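Local coordinates for protein bradavidin 2 (Bradyrhizobium japonicum, PDB 4GGR) that probably binds biotin, as a secreted member of the avidin family built on a closed antiparallel beta barrel, at residues 91-96 with 103-108; 63-68 with 76-81. All blocks are in the same frame, centred on the assembly; numbering follows the deposited sequence.

Contact 1 (91-96 with 103-108); sequences WTLFYV and SRLKGG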
ATOM      1  N   TRP A  91      -7.719   1.630  -3.740  1.00 25.24           N
ATOM      2  CA  TRP A  91      -6.556   2.510  -3.869  1.00 25.53           C
ATOM      3  C   TRP A  91      -6.738   3.541  -4.962  1.00 26.16           C
ATOM      4  O   TRP A  91      -7.500   3.334  -5.913  1.00 26.41           O
ATOM      5  CB  TRP A  91      -5.272   1.718  -4.122  1.00 25.37           C
ATOM      6  CG  TRP A  91      -5.357   0.742  -5.274  1.00 24.37           C
ATOM      7  CD1 TRP A  91      -5.684  -0.588  -5.184  1.00 25.34           C
ATOM      8  CD2 TRP A  91      -5.061   0.985  -6.672  1.00 25.87           C
ATOM      9  NE1 TRP A  91      -5.646  -1.173  -6.438  1.00 23.02           N
ATOM     10  CE2 TRP A  91      -5.278  -0.230  -7.362  1.00 23.91           C
ATOM     11  CE3 TRP A  91      -4.677   2.117  -7.404  1.00 22.79           C
ATOM     12  CZ2 TRP A  91      -5.095  -0.351  -8.751  1.00 24.68           C
ATOM     13  CZ3 TRP A  91      -4.523   2.021  -8.742  1.00 24.58           C
ATOM     14  CH2 TRP A  91      -4.722   0.776  -9.426  1.00 25.08           C
ATOM     15  N   THR A  92      -6.025   4.648  -4.818  1.00 26.98           N
ATOM     16  CA  THR A  92      -5.919   5.640  -5.870  1.00 27.79           C
ATOM     17  C   THR A  92      -4.441   5.985  -6.066  1.00 27.89           C
ATOM     18  O   THR A  92      -3.749   6.341  -5.120  1.00 25.93           O
ATOM     19  CB  THR A  92      -6.623   6.909  -5.460  1.00 29.22           C
ATOM     20  OG1 THR A  92      -5.835   7.531  -4.439  1.00 35.30           O
ATOM     21  CG2 THR A  92      -7.975   6.591  -4.883  1.00 28.84           C
ATOM     22  N   LEU A  93      -3.966   5.874  -7.303  1.00 27.96           N
ATOM     23  CA  LEU A  93      -2.594   6.146  -7.650  1.00 28.04           C
ATOM     24  C   LEU A  93      -2.543   7.501  -8.374  1.00 29.80           C
ATOM     25  O   LEU A  93      -3.397   7.781  -9.221  1.00 29.22           O
ATOM     26  CB  LEU A  93      -2.122   5.045  -8.578  1.00 27.96           C
ATOM     27  CG  LEU A  93      -0.973   5.354  -9.498  1.00 29.84           C
ATOM     28  CD1 LEU A  93       0.275   5.243  -8.706  1.00 31.69           C
ATOM     29  CD2 LEU A  93      -0.971   4.316 -10.644  1.00 31.78           C
ATOM     30  N   PHE A  94      -1.597   8.355  -7.993  1.00 29.95           N
ATOM     31  CA  PHE A  94      -1.371   9.615  -8.693  1.00 32.10           C
ATOM     32  C   PHE A  94       0.032   9.563  -9.221  1.00 33.19           C
ATOM     33  O   PHE A  94       0.936   9.173  -8.500  1.00 32.01           O
ATOM     34  CB  PHE A  94      -1.447  10.792  -7.740  1.00 32.49           C
ATOM     35  CG  PHE A  94      -2.804  11.067  -7.242  1.00 34.25           C
ATOM     36  CD1 PHE A  94      -3.283  10.421  -6.107  1.00 35.18           C
ATOM     37  CD2 PHE A  94      -3.618  11.973  -7.905  1.00 35.61           C
ATOM     38  CE1 PHE A  94      -4.554  10.667  -5.646  1.00 36.03           C
ATOM     39  CE2 PHE A  94      -4.892  12.239  -7.447  1.00 37.18           C
ATOM     40  CZ  PHE A  94      -5.359  11.589  -6.312  1.00 37.35           C
ATOM     41  N   TYR A  95       0.199   9.948 -10.486  1.00 35.34           N
ATOM     42  CA  TYR A  95       1.503  10.059 -11.138  1.00 37.06           C
ATOM     43  C   TYR A  95       1.465  11.123 -12.234  1.00 38.29           C
ATOM     44  O   TYR A  95       0.426  11.740 -12.479  1.00 37.85           O
ATOM     45  CB  TYR A  95       1.926   8.715 -11.722  1.00 37.90           C
ATOM     46  CG  TYR A  95       1.022   8.205 -12.798  1.00 39.10           C
ATOM     47  CD1 TYR A  95      -0.297   7.881 -12.525  1.00 38.94           C
ATOM     48  CD2 TYR A  95       1.486   8.040 -14.089  1.00 40.32           C
ATOM     49  CE1 TYR A  95      -1.120   7.412 -13.506  1.00 41.10           C
ATOM     50  CE2 TYR A  95       0.657   7.563 -15.086  1.00 40.83           C
ATOM     51  CZ  TYR A  95      -0.634   7.250 -14.779  1.00 40.49           C
ATOM     52  OH  TYR A  95      -1.480   6.783 -15.763  1.00 43.64           O
ATOM     53  N   VAL A  96       2.603  11.349 -12.872  1.00 39.43           N
ATOM     54  CA  VAL A  96       2.690  12.301 -13.961  1.00 41.61           C
ATOM     55  C   VAL A  96       3.102  11.472 -15.164  1.00 43.72           C
ATOM     56  O   VAL A  96       4.084  10.729 -15.071  1.00 44.05           O
ATOM     57  CB  VAL A  96       3.726  13.426 -13.663  1.00 41.41           C
ATOM     58  CG1 VAL A  96       4.116  14.152 -14.930  1.00 41.27           C
ATOM     59  CG2 VAL A  96       3.159  14.430 -12.662  1.00 40.21           C
ATOM     60  N   SER A 103      -1.945  12.370 -13.693  1.00 39.02           N
ATOM     61  CA  SER A 103      -2.849  11.307 -14.037  1.00 38.45           C
ATOM     62  C   SER A 103      -3.162  10.551 -12.770  1.00 37.88           C
ATOM     63  O   SER A 103      -2.325  10.449 -11.883  1.00 37.27           O
ATOM     64  CB  SER A 103      -2.180  10.395 -15.034  1.00 38.32           C
ATOM     65  OG  SER A 103      -1.606  11.160 -16.078  1.00 41.27           O
ATOM     66  N   ARG A 104      -4.382  10.057 -12.664  1.00 37.05           N
ATOM     67  CA  ARG A 104      -4.707   9.230 -11.537  1.00 37.26           C
ATOM     68  C   ARG A 104      -5.347   7.927 -11.976  1.00 36.18           C
ATOM     69  O   ARG A 104      -5.914   7.864 -13.049  1.00 36.54           O
ATOM     70  CB  ARG A 104      -5.563   9.992 -10.548  1.00 37.45           C
ATOM     71  CG  ARG A 104      -6.986  10.062 -10.882  1.00 40.77           C
ATOM     72  CD  ARG A 104      -7.734  10.583  -9.680  1.00 44.16           C
ATOM     73  NE  ARG A 104      -9.132  10.805 -10.031  1.00 49.62           N
ATOM     74  CZ  ARG A 104      -9.589  11.843 -10.735  1.00 52.71           C
ATOM     75  NH1 ARG A 104      -8.762  12.798 -11.174  1.00 53.15           N
ATOM     76  NH2 ARG A 104     -10.887  11.922 -11.001  1.00 53.94           N
ATOM     77  N   LEU A 105      -5.250   6.894 -11.142  1.00 35.04           N
ATOM     78  CA  LEU A 105      -5.760   5.565 -11.481  1.00 34.04           C
ATOM     79  C   LEU A 105      -6.364   5.007 -10.208  1.00 32.74           C
ATOM     80  O   LEU A 105      -5.860   5.287  -9.120  1.00 31.58           O
ATOM     81  CB  LEU A 105      -4.600   4.696 -11.933  1.00 34.60           C
ATOM     82  CG  LEU A 105      -4.743   3.541 -12.906  1.00 38.67           C
ATOM     83  CD1 LEU A 105      -5.713   3.830 -14.064  1.00 42.43           C
ATOM     84  CD2 LEU A 105      -3.350   3.233 -13.444  1.00 40.93           C
ATOM     85  N   LYS A 106      -7.456   4.266 -10.317  1.00 30.47           N
ATOM     86  CA  LYS A 106      -8.097   3.739  -9.110  1.00 30.62           C
ATOM     87  C   LYS A 106      -8.377   2.253  -9.249  1.00 30.10           C
ATOM     88  O   LYS A 106      -8.502   1.744 -10.372  1.00 29.45           O
ATOM     89  CB  LYS A 106      -9.391   4.474  -8.822  1.00 31.05           C
ATOM     90  CG  LYS A 106      -9.208   5.956  -8.497  1.00 33.74           C
ATOM     91  CD  LYS A 106     -10.494   6.691  -8.673  1.00 35.40           C
ATOM     92  CE  LYS A 106     -11.157   6.934  -7.348  1.00 39.52           C
ATOM     93  NZ  LYS A 106     -10.876   8.341  -6.961  1.00 42.25           N
ATOM     94  N   GLY A 107      -8.476   1.554  -8.116  1.00 29.02           N
ATOM     95  CA  GLY A 107      -8.686   0.124  -8.158  1.00 27.65           C
ATOM     96  C   GLY A 107      -8.876  -0.416  -6.771  1.00 27.47           C
ATOM     97  O   GLY A 107      -8.966   0.351  -5.801  1.00 27.13           O
ATOM     98  N   GLY A 108      -8.988  -1.733  -6.674  1.00 27.06           N
ATOM     99  CA  GLY A 108      -9.183  -2.400  -5.388  1.00 27.57           C
ATOM    100  C   GLY A 108      -8.065  -3.416  -5.198  1.00 28.29           C
ATOM    101  O   GLY A 108      -7.434  -3.824  -6.161  1.00 29.46           O
TER
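W91 pairs with G107, L93 with L105 and Y95 with S103 as hydrogen-bonded pairs of an antiparallel ladder whose strand axes run at 161° and approach to 4.5 Å. Six backbone bonds close it, among them L93 N to L105 O at 2.7 Å. On the face of W91, L93 and Y95, the indole of W91 folds over the partner strand: CG sits between the backbone N and the carbonyl carbon (chi1 52°), which lays one ring face on the backbone of G107, its CA 3.8 Å from the centroid of the five-membered ring in a CH-pi contact. The absent side chain matters here, since a CB on G107 would collide with CZ2 of W91. At the ring edge NE1 gives a weak, bent bond to G108 O (3.2 Å), an oxygen that also accepts from R20. The Y95 ring turns back over its partner in the same way (chi1 63°), bringing S103 CB over its face, 3.8 Å from the centroid; the hydroxyl OG of S103 is instead bonded to K101 O. Between the two rings L93 and L105 stand side by side, CD2 to CD2 at 3.8 Å, and F45 from a loop touches both. The other face carries two non-hydrogen-bonded pairs: CG2 of T92 alongside CG of K106, and the F94 ring beside CB of R104. This is the beta hairpin of strands 86-96 and 102-114 in the avidin barrel, and its W91 and Y95 side chains lie next to the biotin-binding residues D109 and S74.

Contact 2 (63-68 with 76-81); sequences LYFVVT and TRWVGT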
ATOM      1  N   LEU A  63      -8.377   1.716   8.137  1.00 37.27           N
ATOM      2  CA  LEU A  63      -6.989   2.155   8.012  1.00 34.71           C
ATOM      3  C   LEU A  63      -6.680   2.710   6.641  1.00 33.39           C
ATOM      4  O   LEU A  63      -7.396   2.461   5.676  1.00 32.43           O
ATOM      5  CB  LEU A  63      -6.001   1.020   8.359  1.00 35.20           C
ATOM      6  CG  LEU A  63      -5.649  -0.248   7.549  1.00 34.95           C
ATOM      7  CD1 LEU A  63      -6.637  -1.350   7.843  1.00 38.40           C
ATOM      8  CD2 LEU A  63      -5.456  -0.080   6.052  1.00 36.27           C
ATOM      9  N   TYR A  64      -5.597   3.465   6.557  1.00 31.08           N
ATOM     10  CA  TYR A  64      -5.091   3.870   5.272  1.00 29.20           C
ATOM     11  C   TYR A  64      -3.589   3.882   5.373  1.00 27.12           C
ATOM     12  O   TYR A  64      -3.050   4.085   6.450  1.00 26.93           O
ATOM     13  CB  TYR A  64      -5.642   5.246   4.870  1.00 29.86           C
ATOM     14  CG  TYR A  64      -4.882   6.399   5.443  1.00 30.31           C
ATOM     15  CD1 TYR A  64      -5.267   6.982   6.634  1.00 31.62           C
ATOM     16  CD2 TYR A  64      -3.778   6.907   4.786  1.00 29.56           C
ATOM     17  CE1 TYR A  64      -4.560   8.042   7.159  1.00 33.92           C
ATOM     18  CE2 TYR A  64      -3.047   7.963   5.304  1.00 33.30           C
ATOM     19  CZ  TYR A  64      -3.450   8.520   6.494  1.00 32.03           C
ATOM     20  OH  TYR A  64      -2.744   9.578   7.020  1.00 36.56           O
ATOM     21  N   PHE A  65      -2.926   3.649   4.257  1.00 25.39           N
ATOM     22  CA  PHE A  65      -1.481   3.844   4.175  1.00 24.64           C
ATOM     23  C   PHE A  65      -1.140   4.396   2.791  1.00 23.84           C
ATOM     24  O   PHE A  65      -1.893   4.211   1.836  1.00 22.61           O
ATOM     25  CB  PHE A  65      -0.691   2.561   4.490  1.00 24.87           C
ATOM     26  CG  PHE A  65      -1.049   1.384   3.624  1.00 24.89           C
ATOM     27  CD1 PHE A  65      -2.156   0.603   3.922  1.00 25.30           C
ATOM     28  CD2 PHE A  65      -0.278   1.048   2.539  1.00 26.64           C
ATOM     29  CE1 PHE A  65      -2.489  -0.511   3.144  1.00 27.98           C
ATOM     30  CE2 PHE A  65      -0.604  -0.084   1.750  1.00 26.87           C
ATOM     31  CZ  PHE A  65      -1.695  -0.852   2.061  1.00 25.36           C
ATOM     32  N   VAL A  66      -0.051   5.141   2.732  1.00 22.81           N
ATOM     33  CA  VAL A  66       0.398   5.810   1.530  1.00 23.45           C
ATOM     34  C   VAL A  66       1.836   5.392   1.296  1.00 23.42           C
ATOM     35  O   VAL A  66       2.603   5.260   2.249  1.00 23.96           O
ATOM     36  CB  VAL A  66       0.253   7.373   1.655  1.00 24.73           C
ATOM     37  CG1 VAL A  66       0.710   7.867   3.009  1.00 26.39           C
ATOM     38  CG2 VAL A  66       1.024   8.091   0.552  1.00 25.69           C
ATOM     39  N   VAL A  67       2.207   5.199   0.034  1.00 22.07           N
ATOM     40  CA  VAL A  67       3.544   4.784  -0.333  1.00 22.02           C
ATOM     41  C   VAL A  67       3.906   5.657  -1.515  1.00 23.32           C
ATOM     42  O   VAL A  67       3.123   5.757  -2.431  1.00 21.36           O
ATOM     43  CB  VAL A  67       3.542   3.345  -0.804  1.00 22.54           C
ATOM     44  CG1 VAL A  67       4.924   2.938  -1.247  1.00 19.61           C
ATOM     45  CG2 VAL A  67       3.039   2.412   0.348  1.00 19.49           C
ATOM     46  N   THR A  68       5.048   6.335  -1.475  1.00 25.01           N
ATOM     47  CA  THR A  68       5.434   7.152  -2.627  1.00 27.05           C
ATOM     48  C   THR A  68       6.562   6.457  -3.304  1.00 27.82           C
ATOM     49  O   THR A  68       7.599   6.210  -2.708  1.00 27.66           O
ATOM     50  CB  THR A  68       5.876   8.563  -2.263  1.00 26.73           C
ATOM     51  OG1 THR A  68       7.146   8.475  -1.654  1.00 34.99           O
ATOM     52  CG2 THR A  68       4.956   9.188  -1.308  1.00 25.21           C
ATOM     53  N   THR A  76       0.630   6.073  -4.177  1.00 24.45           N
ATOM     54  CA  THR A  76      -0.689   5.472  -4.067  1.00 22.85           C
ATOM     55  C   THR A  76      -1.139   5.529  -2.601  1.00 22.76           C
ATOM     56  O   THR A  76      -0.325   5.297  -1.721  1.00 22.15           O
ATOM     57  CB  THR A  76      -0.619   4.003  -4.410  1.00 24.02           C
ATOM     58  OG1 THR A  76      -0.209   3.863  -5.780  1.00 22.41           O
ATOM     59  CG2 THR A  76      -1.983   3.358  -4.241  1.00 22.19           C
ATOM     60  N   ARG A  77      -2.425   5.780  -2.356  1.00 22.01           N
ATOM     61  CA  ARG A  77      -3.002   5.676  -1.033  1.00 22.52           C
ATOM     62  C   ARG A  77      -3.972   4.497  -1.080  1.00 22.77           C
ATOM     63  O   ARG A  77      -4.762   4.384  -2.040  1.00 23.23           O
ATOM     64  CB  ARG A  77      -3.790   6.942  -0.735  1.00 22.73           C
ATOM     65  CG  ARG A  77      -4.404   6.984   0.659  1.00 26.98           C
ATOM     66  CD  ARG A  77      -5.847   6.478   0.737  1.00 31.72           C
ATOM     67  NE  ARG A  77      -6.913   7.325   0.158  1.00 32.20           N
ATOM     68  CZ  ARG A  77      -7.691   6.987  -0.883  1.00 35.81           C
ATOM     69  NH1 ARG A  77      -7.529   5.845  -1.533  1.00 32.27           N
ATOM     70  NH2 ARG A  77      -8.657   7.809  -1.293  1.00 38.95           N
ATOM     71  N   TRP A  78      -3.898   3.614  -0.087  1.00 22.90           N
ATOM     72  CA  TRP A  78      -4.837   2.494   0.057  1.00 22.41           C
ATOM     73  C   TRP A  78      -5.687   2.844   1.247  1.00 23.99           C
ATOM     74  O   TRP A  78      -5.160   3.373   2.225  1.00 24.57           O
ATOM     75  CB  TRP A  78      -4.087   1.220   0.397  1.00 23.08           C
ATOM     76  CG  TRP A  78      -3.459   0.517  -0.763  1.00 21.04           C
ATOM     77  CD1 TRP A  78      -4.004  -0.505  -1.494  1.00 22.78           C
ATOM     78  CD2 TRP A  78      -2.156   0.753  -1.303  1.00 20.99           C
ATOM     79  NE1 TRP A  78      -3.123  -0.902  -2.475  1.00 19.10           N
ATOM     80  CE2 TRP A  78      -1.984  -0.127  -2.382  1.00 20.82           C
ATOM     81  CE3 TRP A  78      -1.127   1.662  -0.999  1.00 22.82           C
ATOM     82  CZ2 TRP A  78      -0.801  -0.151  -3.139  1.00 23.63           C
ATOM     83  CZ3 TRP A  78       0.031   1.650  -1.744  1.00 23.05           C
ATOM     84  CH2 TRP A  78       0.193   0.743  -2.812  1.00 21.87           C
ATOM     85  N   VAL A  79      -6.990   2.578   1.180  1.00 23.69           N
ATOM     86  CA  VAL A  79      -7.863   2.725   2.328  1.00 24.63           C
ATOM     87  C   VAL A  79      -8.672   1.445   2.407  1.00 25.68           C
ATOM     88  O   VAL A  79      -8.965   0.829   1.369  1.00 26.38           O
ATOM     89  CB  VAL A  79      -8.714   4.050   2.286  1.00 23.84           C
ATOM     90  CG1 VAL A  79      -9.644   4.077   1.125  1.00 23.37           C
ATOM     91  CG2 VAL A  79      -9.506   4.259   3.607  1.00 25.20           C
ATOM     92  N   GLY A  80      -8.946   0.991   3.627  1.00 27.17           N
ATOM     93  CA  GLY A  80      -9.604  -0.305   3.846  1.00 29.48           C
ATOM     94  C   GLY A  80      -9.826  -0.666   5.314  1.00 31.27           C
ATOM     95  O   GLY A  80      -9.896   0.216   6.173  1.00 31.33           O
ATOM     96  N   THR A  81      -9.952  -1.966   5.593  1.00 33.08           N
ATOM     97  CA  THR A  81     -10.086  -2.503   6.965  1.00 34.97           C
ATOM     98  C   THR A  81      -9.404  -3.822   7.033  1.00 35.82           C
ATOM     99  O   THR A  81      -9.044  -4.363   6.010  1.00 35.58           O
ATOM    100  CB  THR A  81     -11.524  -2.944   7.377  1.00 35.30           C
ATOM    101  OG1 THR A  81     -12.349  -3.181   6.227  1.00 37.13           O
ATOM    102  CG2 THR A  81     -12.140  -2.000   8.344  1.00 35.93           C
TER
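F65 and W78 face each other as a hydrogen-bonded pair, and F65 O takes the N-H of W78 at 2.8 Å, nearly straight (170°). Two more such pairs, L63 with G80 and V67 with T76, bring the backbone bonds to six. Aromatic contacts dominate the side of the sheet that bears F65 and W78. Their planes are near parallel, 12° apart, but slid so far that the rings barely overlap; CE2 of F65 meets CE3 of W78 at 3.3 Å, while CB of W78 sits over the phenyl face, 3.8 Å from its centroid. A chi1 of 56° in F65 turns the phenyl so that its CE2 edge lies against the rim of one indole face. Replacing F65 by an alanine would probably open a gap against that face of W78 and leave the indole freer to shift. Apolar contacts of V67 and L63 extend this layer: V67 CG2 reaches CZ3 of W78 at 3.7 Å, and L63 CD1 lies 3.7 Å from CA of T81. On the other side, Y64 CB approaches V79 CG2, and the Y64 and R77 side chains cross at about a right angle, Y64 CD2 nearest R77 CG. With NE1 of W78 bonded to the biotin-binding D109, this hairpin of strands 62-69 and 74-80 places a tryptophan at the biotin site of the avidin barrel.

Both contacts are antiparallel hairpins of one closed barrel, joined because strands 74-80 and 86-96 are neighbours in the sheet: T92 N lies 3.1 Å from R77 O, a probable hydrogen bond, and L93 CD1 packs against T76 OG1. Contact 2 lies nearer the middle of the chain, its centre about 5 Å from the chain centre against about 12 Å for contact 1, and more of its touching residues are buried. Its inner layer is ring on ring, whereas in contact 1 rings rest on glycine and serine, with exposed lysine and arginine on the outer face. The layers merge where the W91 and W78 rings meet beside D109.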